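Local coordinates for collagen adhesin protein (PDB 2Z1P) that probably binds collagen at the enterococcal cell surface, the chain being the adhesin's ligand-binding region with a bacterial Ig domain and a collagen-binding domain, at residues I192-G197 / F273-D278. Residues are numbered along the deposited sequence; the frame is centred on the assembly and turned at random.
Sequences IADRQG and FENSYD
Ala193 and Asp278 form a hydrogen-bonded pair between the antiparallel strands 190-196 and 272-281, an example of how such strands are held by backbone bonds while their side chains furnish two different faces. Two bonds close this pair: Ala193 N reaches Asp278 O at 2.8 Å, and Asp278 N returns to Ala193 O at 2.9 Å. Arg195 and Ser276 repeat the exchange, their longer link running from Ser276 N to Arg195 O at 3.2 Å. Past the end of the first strand, Gly197 N still bonds Glu274 O at 2.7 Å. Between these bonds, Tyr277 CA lies 3.3 Å from Ala193 O in a CA-H...O contact.

The direct polar side-chain contact between the strands lies in the non-hydrogen-bonded pairs, with Asp194, Gln196 and Asn275 on one face. Asn275 ND2 is modelled unusually close to Asp194 OD1, so the amide very probably donates there, but the exact geometry is doubtful. Each residue holds CG anti to its own N (chi1 -163° for Asp194), which brings the two groups together. Asn275 OD1 accepts from Lys162, whose amine also makes a weak, long ion pair with Asp194 OD2. Beside them, the Gln196 amide is turned 86° from that of Asn275 and donates to Ser261 instead.

On the opposite face, with Ala193 and Arg195, Ser276 OG shares a water with Arg195 O and bonds Thr294, and Asp278 makes a salt bridge to Lys292 and a hydrogen bond with Asn290.

In this collagen-binding domain, the Asn275 amide and, only weakly, the distant Lys162 amine would together probably help stabilise a negative charge on the buried Asp194 carboxylate.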
# COMPACT_ATOMS: atom_id res chain seq x y z
N ILE A 192 -7.41 -20.77 -11.21
CA ILE A 192 -7.55 -19.36 -10.91
C ILE A 192 -7.13 -18.56 -12.13
O ILE A 192 -6.06 -18.77 -12.69
CB ILE A 192 -6.67 -18.95 -9.69
CG1 ILE A 192 -7.17 -19.66 -8.42
CG2 ILE A 192 -6.72 -17.42 -9.50
CD1 ILE A 192 -6.31 -19.45 -7.20
N ALA A 193 -8.01 -17.66 -12.56
CA ALA A 193 -7.73 -16.80 -13.69
C ALA A 193 -7.56 -15.41 -13.08
O ALA A 193 -8.50 -14.84 -12.55
CB ALA A 193 -8.89 -16.83 -14.65
N ASP A 194 -6.35 -14.88 -13.12
CA ASP A 194 -6.12 -13.58 -12.52
C ASP A 194 -5.87 -12.50 -13.55
O ASP A 194 -5.05 -12.65 -14.46
CB ASP A 194 -4.96 -13.67 -11.52
CG ASP A 194 -4.92 -12.49 -10.56
OD1 ASP A 194 -4.83 -11.33 -11.03
OD2 ASP A 194 -4.95 -12.70 -9.33
N ARG A 195 -6.60 -11.41 -13.39
CA ARG A 195 -6.51 -10.26 -14.27
C ARG A 195 -6.24 -9.08 -13.33
O ARG A 195 -7.13 -8.63 -12.61
CB ARG A 195 -7.84 -10.08 -15.02
CG ARG A 195 -8.22 -11.26 -15.91
CD ARG A 195 -7.34 -11.42 -17.14
NE ARG A 195 -7.80 -12.54 -17.96
CZ ARG A 195 -7.62 -13.83 -17.65
NH1 ARG A 195 -6.99 -14.17 -16.52
NH2 ARG A 195 -7.99 -14.78 -18.51
N GLN A 196 -5.00 -8.60 -13.33
CA GLN A 196 -4.62 -7.49 -12.46
C GLN A 196 -5.21 -6.17 -12.92
O GLN A 196 -5.40 -5.95 -14.12
CB GLN A 196 -3.11 -7.36 -12.40
CG GLN A 196 -2.63 -6.56 -11.23
CD GLN A 196 -1.18 -6.82 -10.94
OE1 GLN A 196 -0.30 -6.32 -11.63
NE2 GLN A 196 -0.92 -7.64 -9.93
N GLY A 197 -5.49 -5.30 -11.96
CA GLY A 197 -6.06 -4.01 -12.30
C GLY A 197 -5.02 -3.09 -12.89
O GLY A 197 -3.86 -3.49 -13.01
N PHE A 273 -5.59 0.42 -5.97
CA PHE A 273 -4.97 -0.56 -6.86
C PHE A 273 -5.86 -1.79 -6.73
O PHE A 273 -6.33 -2.10 -5.64
CB PHE A 273 -3.55 -0.88 -6.39
CG PHE A 273 -2.62 0.30 -6.42
CD1 PHE A 273 -2.00 0.75 -5.26
CD2 PHE A 273 -2.39 0.97 -7.61
CE1 PHE A 273 -1.15 1.86 -5.28
CE2 PHE A 273 -1.54 2.08 -7.65
CZ PHE A 273 -0.93 2.53 -6.47
N GLU A 274 -6.09 -2.49 -7.84
CA GLU A 274 -6.96 -3.65 -7.78
C GLU A 274 -6.47 -4.92 -8.45
O GLU A 274 -5.54 -4.92 -9.25
CB GLU A 274 -8.31 -3.27 -8.36
CG GLU A 274 -8.82 -2.00 -7.78
CD GLU A 274 -10.02 -1.49 -8.50
OE1 GLU A 274 -10.62 -0.51 -8.02
OE2 GLU A 274 -10.38 -2.07 -9.54
N ASN A 275 -7.10 -6.03 -8.08
CA ASN A 275 -6.77 -7.31 -8.67
C ASN A 275 -8.02 -8.18 -8.59
O ASN A 275 -8.60 -8.35 -7.53
CB ASN A 275 -5.58 -7.95 -7.97
CG ASN A 275 -5.00 -9.10 -8.76
OD1 ASN A 275 -3.84 -9.48 -8.58
ND2 ASN A 275 -5.80 -9.68 -9.64
N SER A 276 -8.43 -8.71 -9.74
CA SER A 276 -9.62 -9.53 -9.80
C SER A 276 -9.26 -10.97 -10.14
O SER A 276 -8.25 -11.23 -10.79
CB SER A 276 -10.54 -8.96 -10.86
OG SER A 276 -10.72 -7.58 -10.61
N TYR A 277 -10.10 -11.90 -9.70
CA TYR A 277 -9.82 -13.30 -9.96
C TYR A 277 -11.09 -14.09 -10.24
O TYR A 277 -12.18 -13.70 -9.82
CB TYR A 277 -9.12 -13.92 -8.74
CG TYR A 277 -10.03 -14.07 -7.54
CD1 TYR A 277 -10.98 -15.09 -7.48
CD2 TYR A 277 -9.99 -13.15 -6.51
CE1 TYR A 277 -11.87 -15.19 -6.42
CE2 TYR A 277 -10.88 -13.23 -5.45
CZ TYR A 277 -11.82 -14.25 -5.41
OH TYR A 277 -12.71 -14.31 -4.36
N ASP A 278 -10.93 -15.19 -10.95
CA ASP A 278 -12.06 -16.07 -11.22
C ASP A 278 -11.53 -17.45 -10.85
O ASP A 278 -10.57 -17.94 -11.45
CB ASP A 278 -12.48 -16.05 -12.68
CG ASP A 278 -13.81 -16.74 -12.90
OD1 ASP A 278 -14.75 -16.07 -13.38
OD2 ASP A 278 -13.92 -17.94 -12.59
O HOH W 1 -8.39 -5.79 -11.53